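Local coordinates for alkylhalidase CmlS (Streptomyces venezuelae, PDB 3I3L), which is a flavin-dependent halogenase of chloramphenicol biosynthesis that carries its FAD covalently bound and probably uses it for an oxidative halogenation, at residues R204-W209 with V248-R254; D297-T302 with D315-D321; T230-W235 with E385-W391. All blocks are in the same frame, centred on the assembly; numbering follows the deposited sequence.

Three contacts taken outward from the flavin show how the bonding between segments changes with their place in a fold. Contact 2 is the most central and holds the cofactor: the end of strand 287-302 meets a loop through one beta bridge and two hydroxyl bonds, and this strand carries the covalent link to FAD. Contact 1 lies in the same mixed sheet, where strand 203-213 neighbours strand 287-302, and relies chiefly on regular backbone pairing between mostly buried apolar side chains. Contact 3, farthest from the chain centre, sets the turn before strand 234-240, which pairs with strand 245-253 of contact 1, against helix 389-394; Pro386 is exposed, and three side-chain hydrogen bonds join the aromatic packing.

Contact 1: residues R204-W209 with V248-R254; sequences RNFAVW and VGLVVDR
Phe206 lies alongside Val252 on one face of an antiparallel strand pair, its CD2 3.7 Å from CG2 of the valine, while the carbonyl O of Asp253 comes to the edge of the ring. The CG of Phe206 stands opposite its backbone N (chi1 166°), which sends the ring along the same direction as the valine. Val208 and Leu250 continue this face more loosely, and the leucine runs on to Tyr269, Thr272 and Leu273 of helix 265-273. The backbone between them is regular: Phe206 pairs with Val252 and Val208 with Leu250 as hydrogen-bonded pairs, the straightest bond running from Val252 N to Phe206 O (3.0 Å, 173° at the hydrogen).

The other face carries Ala207, Val251 and Trp209. Gly249 sits opposite Trp209, and the strands close to 3.9 Å between the CA atoms of this pair; a CB on the glycine would come tight against CB of the tryptophan. Ala207 touches FAD, which makes this face part of the cofactor's surroundings. Val251 CG1 packs against the Asn205 amide, 3.8 Å from its CG, and that amide reaches on to Arg394 and Asp321.

At the partly exposed end, the aliphatic parts of Arg204 and Arg254 run together, CB of the first 3.9 Å from CD of the second. Arg254 NH1 forms salt bridges with Asp253 OD2 and with Glu389; Asp253 also bonds Ser255 and pairs with Arg394, and Arg204 NE bonds Asp200 O. The two carboxylates probably offset the like charges, letting the arginine chains lie side by side where the apolar sheet gives way to polar surroundings.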
# COMPACT_ATOMS: atom_id res chain seq x y z
N ARG A 204 8.95 15.24 -1.27
CA ARG A 204 7.99 16.28 -1.66
C ARG A 204 7.91 16.30 -3.14
O ARG A 204 8.50 17.13 -3.77
CB ARG A 204 8.38 17.64 -1.12
CG ARG A 204 8.38 17.62 0.46
CD ARG A 204 8.82 18.89 1.09
NE ARG A 204 8.79 18.75 2.56
CZ ARG A 204 8.99 19.76 3.39
NH1 ARG A 204 9.24 20.98 2.89
NH2 ARG A 204 8.95 19.55 4.71
N ASN A 205 7.13 15.35 -3.66
CA ASN A 205 6.95 15.07 -5.04
C ASN A 205 5.89 15.98 -5.62
O ASN A 205 4.87 16.32 -4.97
CB ASN A 205 6.50 13.61 -5.18
CG ASN A 205 7.59 12.65 -4.87
OD1 ASN A 205 8.75 12.92 -5.13
ND2 ASN A 205 7.24 11.52 -4.28
N PHE A 206 6.07 16.31 -6.90
CA PHE A 206 5.22 17.27 -7.60
C PHE A 206 5.00 16.59 -8.95
O PHE A 206 5.94 16.12 -9.55
CB PHE A 206 6.04 18.59 -7.65
CG PHE A 206 5.53 19.61 -8.60
CD1 PHE A 206 4.21 20.00 -8.56
CD2 PHE A 206 6.39 20.21 -9.53
CE1 PHE A 206 3.72 20.98 -9.45
CE2 PHE A 206 5.93 21.13 -10.44
CZ PHE A 206 4.60 21.54 -10.40
N ALA A 207 3.74 16.46 -9.39
CA ALA A 207 3.45 15.70 -10.61
C ALA A 207 2.81 16.52 -11.72
O ALA A 207 2.03 17.44 -11.44
CB ALA A 207 2.53 14.45 -10.31
N VAL A 208 3.12 16.11 -12.96
CA VAL A 208 2.72 16.81 -14.17
C VAL A 208 2.45 15.76 -15.24
O VAL A 208 3.32 14.95 -15.56
CB VAL A 208 3.88 17.74 -14.66
CG1 VAL A 208 3.47 18.52 -15.88
CG2 VAL A 208 4.30 18.70 -13.53
N TRP A 209 1.22 15.71 -15.73
CA TRP A 209 0.80 14.56 -16.52
C TRP A 209 -0.21 14.88 -17.56
O TRP A 209 -0.88 15.90 -17.47
CB TRP A 209 0.22 13.45 -15.61
CG TRP A 209 -1.12 13.72 -14.97
CD1 TRP A 209 -2.33 13.31 -15.42
CD2 TRP A 209 -1.37 14.46 -13.77
NE1 TRP A 209 -3.33 13.74 -14.57
CE2 TRP A 209 -2.75 14.42 -13.53
CE3 TRP A 209 -0.54 15.15 -12.87
CZ2 TRP A 209 -3.35 15.07 -12.44
CZ3 TRP A 209 -1.13 15.78 -11.77
CH2 TRP A 209 -2.52 15.77 -11.58
N VAL A 248 0.33 9.32 -18.95
CA VAL A 248 1.82 9.53 -18.93
C VAL A 248 2.18 10.69 -18.00
O VAL A 248 1.82 11.84 -18.26
CB VAL A 248 2.35 9.79 -20.34
CG1 VAL A 248 3.91 9.96 -20.28
CG2 VAL A 248 2.02 8.60 -21.27
N GLY A 249 2.86 10.39 -16.89
CA GLY A 249 3.07 11.40 -15.84
C GLY A 249 4.54 11.57 -15.48
O GLY A 249 5.32 10.60 -15.56
N LEU A 250 4.91 12.79 -15.10
CA LEU A 250 6.24 13.05 -14.56
C LEU A 250 6.13 13.22 -13.06
O LEU A 250 5.28 13.96 -12.57
CB LEU A 250 6.85 14.37 -15.15
CG LEU A 250 6.69 14.51 -16.67
CD1 LEU A 250 7.09 15.92 -17.14
CD2 LEU A 250 7.52 13.47 -17.45
N VAL A 251 7.01 12.57 -12.33
CA VAL A 251 7.13 12.86 -10.89
C VAL A 251 8.51 13.50 -10.66
O VAL A 251 9.55 12.88 -10.90
CB VAL A 251 6.93 11.57 -10.03
CG1 VAL A 251 7.05 11.87 -8.53
CG2 VAL A 251 5.52 10.98 -10.33
N VAL A 252 8.49 14.75 -10.21
CA VAL A 252 9.70 15.57 -10.08
C VAL A 252 9.68 16.18 -8.69
O VAL A 252 8.76 15.91 -7.89
CB VAL A 252 9.75 16.66 -11.15
CG1 VAL A 252 9.82 16.05 -12.55
CG2 VAL A 252 8.51 17.62 -11.08
N ASP A 253 10.72 16.95 -8.36
CA ASP A 253 10.85 17.47 -6.99
C ASP A 253 10.04 18.76 -6.90
O ASP A 253 9.79 19.40 -7.91
CB ASP A 253 12.30 17.71 -6.63
CG ASP A 253 12.49 18.15 -5.19
OD1 ASP A 253 12.31 17.33 -4.27
OD2 ASP A 253 12.77 19.36 -4.98
N ARG A 254 9.62 19.15 -5.70
CA ARG A 254 8.77 20.32 -5.61
C ARG A 254 9.52 21.57 -6.01
O ARG A 254 8.89 22.60 -6.28
CB ARG A 254 8.16 20.48 -4.19
CG ARG A 254 8.97 21.27 -3.19
CD ARG A 254 10.26 20.60 -2.82
NE ARG A 254 10.85 21.19 -1.63
CZ ARG A 254 12.10 21.67 -1.57
NH1 ARG A 254 12.92 21.60 -2.65
NH2 ARG A 254 12.59 22.16 -0.43

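Contact 2: residues D297-T302 with D315-D321; sequences DWSYDT and DAACFTD. With FAD (flavin-adenine dinucleotide), chain B.
Phe319 drives its ring toward segment 297-302 and packs closely where its CZ lies 3.4 Å from CG of Asp297, the aspartate that is covalently joined through OD1 to the flavin methyl C8M. Carboxylate and ring planes are turned 42° apart, and FAD C9 meets the phenylalanine at its edge. With CG opposite the backbone N (chi1 -176°), the Phe319 ring extends to the flavin while its CB stays behind over one face of Tyr300, a CH-pi contact 3.8 Å from the ring centroid. The phenol ends on the carbonyl O of Asp315, which Tyr300 OH donates to at 2.7 Å, and Ser186 also bonds this hydroxyl. Between the two side-chain contacts a single antiparallel bridge joins the backbones: Phe319 N to Tyr300 O is sound at 3.0 Å, its return partner weak.

The grip slackens toward Asp301, which is partly exposed. Of its side chain, CB comes 3.9 Å from CB of Cys318, while the carboxylate leads away; beyond it, Thr302 OG1 donates to Ala317 O as the last polar tie.

Asp315 works on the cofactor from both ends: its N donates to the phosphate oxygen O1P, and its OD1 accepts from the ribityl O3' at 2.7 Å. One loop thus holds the phosphate and ribityl chain while the strand bonds the isoalloxazine, an arrangement that probably restricts movement of the flavin.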
# COMPACT_ATOMS: atom_id res chain seq x y z
N ASP A 297 2.13 16.34 -4.66
CA ASP A 297 1.81 15.07 -4.02
C ASP A 297 2.91 14.74 -3.05
O ASP A 297 3.68 13.86 -3.27
CB ASP A 297 1.69 13.95 -5.08
CG ASP A 297 0.26 13.74 -5.53
OD1 ASP A 297 0.04 12.93 -6.44
OD2 ASP A 297 -0.67 14.41 -5.00
N TRP A 298 3.04 15.49 -1.99
CA TRP A 298 4.04 15.14 -0.94
C TRP A 298 3.58 14.01 -0.07
O TRP A 298 2.42 13.96 0.29
CB TRP A 298 4.24 16.33 -0.03
CG TRP A 298 4.64 17.58 -0.77
CD1 TRP A 298 4.75 17.75 -2.11
CD2 TRP A 298 5.00 18.82 -0.17
NE1 TRP A 298 5.14 19.01 -2.38
CE2 TRP A 298 5.31 19.69 -1.20
CE3 TRP A 298 5.12 19.25 1.16
CZ2 TRP A 298 5.70 21.01 -0.97
CZ3 TRP A 298 5.51 20.53 1.41
CH2 TRP A 298 5.79 21.42 0.34
N SER A 299 4.52 13.15 0.33
CA SER A 299 4.28 12.19 1.37
C SER A 299 4.05 12.88 2.73
O SER A 299 4.62 13.92 2.96
CB SER A 299 5.49 11.29 1.49
OG SER A 299 5.68 10.48 0.32
N TYR A 300 3.20 12.32 3.58
CA TYR A 300 2.97 12.75 4.97
C TYR A 300 2.20 11.63 5.68
O TYR A 300 1.47 10.86 5.03
CB TYR A 300 2.07 13.99 5.01
CG TYR A 300 0.75 13.86 4.24
CD1 TYR A 300 -0.35 13.18 4.79
CD2 TYR A 300 0.61 14.37 2.94
CE1 TYR A 300 -1.56 13.10 4.12
CE2 TYR A 300 -0.60 14.28 2.22
CZ TYR A 300 -1.67 13.63 2.82
OH TYR A 300 -2.82 13.51 2.10
N ASP A 301 2.36 11.52 7.00
CA ASP A 301 1.37 10.74 7.77
C ASP A 301 0.71 11.64 8.77
O ASP A 301 0.63 12.87 8.52
CB ASP A 301 2.03 9.46 8.41
CG ASP A 301 3.17 9.79 9.33
OD1 ASP A 301 3.66 10.95 9.32
OD2 ASP A 301 3.62 8.88 10.05
N THR A 302 0.23 11.07 9.90
CA THR A 302 -0.53 11.87 10.92
C THR A 302 0.01 11.43 12.24
O THR A 302 0.40 10.29 12.40
CB THR A 302 -2.02 11.47 11.08
OG1 THR A 302 -2.57 10.87 9.88
CG2 THR A 302 -2.80 12.56 11.53
N ASP A 315 -6.10 9.05 1.77
CA ASP A 315 -5.21 10.23 1.76
C ASP A 315 -5.52 11.17 2.92
O ASP A 315 -4.67 11.95 3.33
CB ASP A 315 -5.33 11.01 0.45
CG ASP A 315 -4.72 10.29 -0.75
OD1 ASP A 315 -4.21 9.16 -0.63
OD2 ASP A 315 -4.83 10.84 -1.83
N ALA A 316 -6.74 11.08 3.49
CA ALA A 316 -7.08 11.91 4.64
C ALA A 316 -6.15 11.59 5.81
O ALA A 316 -5.90 12.45 6.67
CB ALA A 316 -8.61 11.73 5.07
N ALA A 317 -5.66 10.34 5.87
CA ALA A 317 -4.73 9.89 6.93
C ALA A 317 -3.28 10.07 6.51
O ALA A 317 -2.50 10.71 7.21
CB ALA A 317 -4.98 8.39 7.28
N CYS A 318 -2.89 9.48 5.38
CA CYS A 318 -1.52 9.54 4.96
C CYS A 318 -1.45 9.37 3.49
O CYS A 318 -2.41 8.88 2.91
CB CYS A 318 -0.66 8.49 5.70
SG CYS A 318 -1.07 6.76 5.32
N PHE A 319 -0.33 9.79 2.89
CA PHE A 319 -0.12 9.75 1.43
C PHE A 319 1.27 9.16 1.14
O PHE A 319 2.30 9.52 1.78
CB PHE A 319 -0.20 11.14 0.79
CG PHE A 319 -0.08 11.12 -0.71
CD1 PHE A 319 -1.21 10.96 -1.48
CD2 PHE A 319 1.17 11.19 -1.34
CE1 PHE A 319 -1.14 10.85 -2.86
CE2 PHE A 319 1.27 11.13 -2.72
CZ PHE A 319 0.12 10.98 -3.50
N THR A 320 1.30 8.20 0.23
CA THR A 320 2.50 7.44 -0.06
C THR A 320 2.85 7.79 -1.48
O THR A 320 1.96 7.88 -2.33
CB THR A 320 2.21 5.87 0.04
OG1 THR A 320 0.95 5.59 -0.64
CG2 THR A 320 2.08 5.40 1.45
N ASP A 321 4.14 8.05 -1.73
CA ASP A 321 4.72 8.19 -3.07
C ASP A 321 4.20 7.08 -3.95
O ASP A 321 4.35 5.90 -3.63
CB ASP A 321 6.25 8.01 -2.93
CG ASP A 321 6.99 8.19 -4.25
OD1 ASP A 321 6.52 7.65 -5.28
OD2 ASP A 321 8.05 8.88 -4.25
PA FAD B . -9.80 10.75 -3.00
O1A FAD B . -9.13 12.10 -3.11
O2A FAD B . -9.68 9.85 -4.17
O5B FAD B . -11.37 11.00 -2.65
C5B FAD B . -11.75 11.95 -1.68
C4B FAD B . -13.11 12.60 -2.02
O4B FAD B . -13.46 13.48 -0.92
C3B FAD B . -13.07 13.46 -3.26
O3B FAD B . -13.98 12.98 -4.19
C2B FAD B . -13.48 14.86 -2.78
O2B FAD B . -14.40 15.45 -3.65
C1B FAD B . -14.12 14.61 -1.42
N9A FAD B . -14.03 15.66 -0.42
C8A FAD B . -12.92 16.38 -0.07
N7A FAD B . -13.26 17.22 0.93
C5A FAD B . -14.59 17.12 1.17
C6A FAD B . -15.42 17.76 2.06
N6A FAD B . -14.96 18.67 2.89
N1A FAD B . -16.74 17.38 2.09
C2A FAD B . -17.24 16.42 1.25
N3A FAD B . -16.40 15.79 0.38
C4A FAD B . -15.09 16.13 0.34
N1 FAD B . -3.07 5.50 -6.38
C2 FAD B . -3.11 4.22 -6.93
O2 FAD B . -3.67 3.35 -6.28
N3 FAD B . -2.53 3.94 -8.13
C4 FAD B . -1.89 4.92 -8.84
O4 FAD B . -1.37 4.64 -9.98
C4X FAD B . -1.81 6.20 -8.29
N5 FAD B . -1.19 7.21 -8.99
C5X FAD B . -1.21 8.49 -8.48
C6 FAD B . -0.57 9.52 -9.18
C7 FAD B . -0.52 10.78 -8.63
C7M FAD B . 0.14 11.92 -9.36
C8 FAD B . -1.17 11.01 -7.42
C8M FAD B . -1.24 12.36 -6.85
C9 FAD B . -1.78 9.98 -6.69
C9A FAD B . -1.79 8.71 -7.26
N10 FAD B . -2.44 7.73 -6.57
C10 FAD B . -2.41 6.47 -7.05
C1' FAD B . -2.90 8.09 -5.20
C2' FAD B . -4.39 7.83 -5.08
O2' FAD B . -5.01 8.45 -6.13
C3' FAD B . -5.01 8.24 -3.77
O3' FAD B . -4.38 7.53 -2.72
C4' FAD B . -6.53 7.88 -3.74
O4' FAD B . -7.27 8.67 -4.64
C5' FAD B . -7.09 8.15 -2.35
O5' FAD B . -8.44 7.77 -2.29
P FAD B . -9.31 8.54 -1.22
O1P FAD B . -8.57 8.60 0.09
O2P FAD B . -10.73 7.98 -1.23
O3P FAD B . -9.28 10.09 -1.67

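Contact 3: residues T230-W235 with E385-W391; sequences TFEDGW and EPDSEFW
A type I beta turn from Phe231 to Gly234 joins strands 226-231 and 234-240 as a beta hairpin, and the loop and first turn of helix 389-394 pack against it. At Gly234, phi and psi of 141° and -140° call for glycine by themselves, and its CA lies centrally over a face of the Phe390 ring, a CH-pi contact 3.5 Å from the centroid. The same ring reaches Trp235 at its far end, CZ to CD1.

Trp391 is held on several sides. CD2 of Phe390 sits over the centre of one indole face and CB of Glu385 over the opposite one, nearer the rim, while the edge points into the turn. With CG set opposite its carbonyl carbon (chi1 -63°), the indole brings NE1 to Phe231 O at 3.1 Å, nearly in the ring plane. That oxygen also accepts from Gly234 N, so two donors grip the carbonyl that closes the turn. CH2 at the other end of the indole meets Thr230 CG2 at 3.8 Å. A leucine in place of Trp391 would probably leave Phe231 O with the turn's amide as its sole donor here and open a gap between Phe390 and Glu385.

Glu385 bends at chi2 to bring its carboxylate back to the strand, where OE2 accepts from Thr230 OG1 at 2.8 Å and also from Gln100. On the partly exposed flank, Glu232 CG rests on Pro386 CG at 3.6 Å. Ser388, at the N-cap position of the helix, donates from OG to Glu232 O at 2.8 Å, in the plane of that carbonyl.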
# COMPACT_ATOMS: atom_id res chain seq x y z
N THR A 230 13.03 6.00 -14.69
CA THR A 230 13.84 7.05 -14.12
C THR A 230 14.50 7.91 -15.22
O THR A 230 14.86 7.40 -16.27
CB THR A 230 14.90 6.51 -13.18
OG1 THR A 230 15.86 5.72 -13.91
CG2 THR A 230 14.25 5.66 -12.06
N PHE A 231 14.64 9.19 -14.94
CA PHE A 231 15.50 10.12 -15.71
C PHE A 231 16.14 11.11 -14.71
O PHE A 231 15.98 10.94 -13.47
CB PHE A 231 14.68 10.85 -16.79
CG PHE A 231 13.69 11.88 -16.24
CD1 PHE A 231 13.90 13.24 -16.44
CD2 PHE A 231 12.49 11.48 -15.61
CE1 PHE A 231 12.98 14.18 -15.97
CE2 PHE A 231 11.54 12.41 -15.13
CZ PHE A 231 11.81 13.76 -15.29
N GLU A 232 16.82 12.14 -15.21
CA GLU A 232 17.61 13.04 -14.38
C GLU A 232 16.90 13.65 -13.21
O GLU A 232 17.48 13.76 -12.15
CB GLU A 232 18.21 14.23 -15.23
CG GLU A 232 18.84 15.34 -14.27
CD GLU A 232 19.60 16.48 -15.00
OE1 GLU A 232 18.98 17.24 -15.80
OE2 GLU A 232 20.83 16.62 -14.76
N ASP A 233 15.67 14.14 -13.45
CA ASP A 233 14.94 14.95 -12.49
C ASP A 233 13.80 14.16 -11.81
O ASP A 233 12.88 14.77 -11.20
CB ASP A 233 14.31 16.21 -13.16
CG ASP A 233 15.34 17.18 -13.70
OD1 ASP A 233 16.32 17.49 -12.99
OD2 ASP A 233 15.12 17.65 -14.84
N GLY A 234 13.83 12.84 -11.89
CA GLY A 234 12.76 12.01 -11.26
C GLY A 234 12.33 10.78 -12.09
O GLY A 234 13.19 10.08 -12.60
N TRP A 235 11.02 10.47 -12.13
CA TRP A 235 10.58 9.31 -12.87
C TRP A 235 9.33 9.58 -13.66
O TRP A 235 8.59 10.52 -13.33
CB TRP A 235 10.49 8.02 -12.00
CG TRP A 235 9.66 8.12 -10.74
CD1 TRP A 235 10.09 8.55 -9.49
CD2 TRP A 235 8.26 7.79 -10.59
NE1 TRP A 235 9.04 8.53 -8.62
CE2 TRP A 235 7.92 8.03 -9.25
CE3 TRP A 235 7.30 7.24 -11.45
CZ2 TRP A 235 6.61 7.80 -8.74
CZ3 TRP A 235 5.99 7.01 -10.95
CH2 TRP A 235 5.66 7.29 -9.62
N GLU A 385 21.81 7.63 -11.58
CA GLU A 385 21.21 8.90 -12.02
C GLU A 385 22.06 10.07 -11.48
O GLU A 385 22.76 9.90 -10.51
CB GLU A 385 19.72 9.01 -11.55
CG GLU A 385 18.77 8.06 -12.27
CD GLU A 385 18.50 8.43 -13.74
OE1 GLU A 385 18.90 9.53 -14.21
OE2 GLU A 385 17.88 7.60 -14.46
N PRO A 386 21.99 11.25 -12.12
CA PRO A 386 22.86 12.35 -11.74
C PRO A 386 22.54 12.88 -10.33
O PRO A 386 21.51 12.51 -9.70
CB PRO A 386 22.55 13.45 -12.79
CG PRO A 386 21.37 12.92 -13.62
CD PRO A 386 21.37 11.46 -13.45
N ASP A 387 23.41 13.74 -9.82
CA ASP A 387 23.20 14.25 -8.50
C ASP A 387 22.34 15.51 -8.58
O ASP A 387 22.82 16.62 -8.25
CB ASP A 387 24.53 14.50 -7.77
CG ASP A 387 24.32 15.16 -6.39
OD1 ASP A 387 23.21 15.01 -5.77
OD2 ASP A 387 25.23 15.83 -5.92
N SER A 388 21.08 15.33 -9.02
CA SER A 388 20.05 16.37 -9.01
C SER A 388 19.39 16.47 -7.64
O SER A 388 19.51 15.56 -6.82
CB SER A 388 19.01 16.11 -10.12
OG SER A 388 18.18 15.02 -9.76
N GLU A 389 18.72 17.58 -7.37
CA GLU A 389 17.95 17.74 -6.11
C GLU A 389 16.90 16.61 -5.90
O GLU A 389 16.72 16.13 -4.78
CB GLU A 389 17.26 19.11 -6.04
CG GLU A 389 16.76 19.41 -4.61
CD GLU A 389 16.36 20.86 -4.39
OE1 GLU A 389 16.00 21.21 -3.23
OE2 GLU A 389 16.44 21.68 -5.35
N PHE A 390 16.30 16.13 -6.98
CA PHE A 390 15.39 15.00 -6.86
C PHE A 390 16.05 13.80 -6.16
O PHE A 390 15.56 13.34 -5.16
CB PHE A 390 14.81 14.54 -8.22
CG PHE A 390 13.73 13.51 -8.05
CD1 PHE A 390 12.40 13.88 -7.83
CD2 PHE A 390 14.06 12.15 -8.04
CE1 PHE A 390 11.40 12.91 -7.61
CE2 PHE A 390 13.03 11.17 -7.84
CZ PHE A 390 11.72 11.58 -7.64
N TRP A 391 17.14 13.30 -6.74
CA TRP A 391 17.79 12.10 -6.24
C TRP A 391 18.44 12.31 -4.88
O TRP A 391 18.41 11.43 -4.03
CB TRP A 391 18.74 11.51 -7.30
CG TRP A 391 17.95 11.08 -8.49
CD1 TRP A 391 17.84 11.73 -9.68
CD2 TRP A 391 17.08 9.97 -8.56
NE1 TRP A 391 16.95 11.07 -10.52
CE2 TRP A 391 16.46 9.99 -9.86
CE3 TRP A 391 16.70 8.99 -7.67
CZ2 TRP A 391 15.51 9.05 -10.25
CZ3 TRP A 391 15.76 8.05 -8.07
CH2 TRP A 391 15.18 8.08 -9.35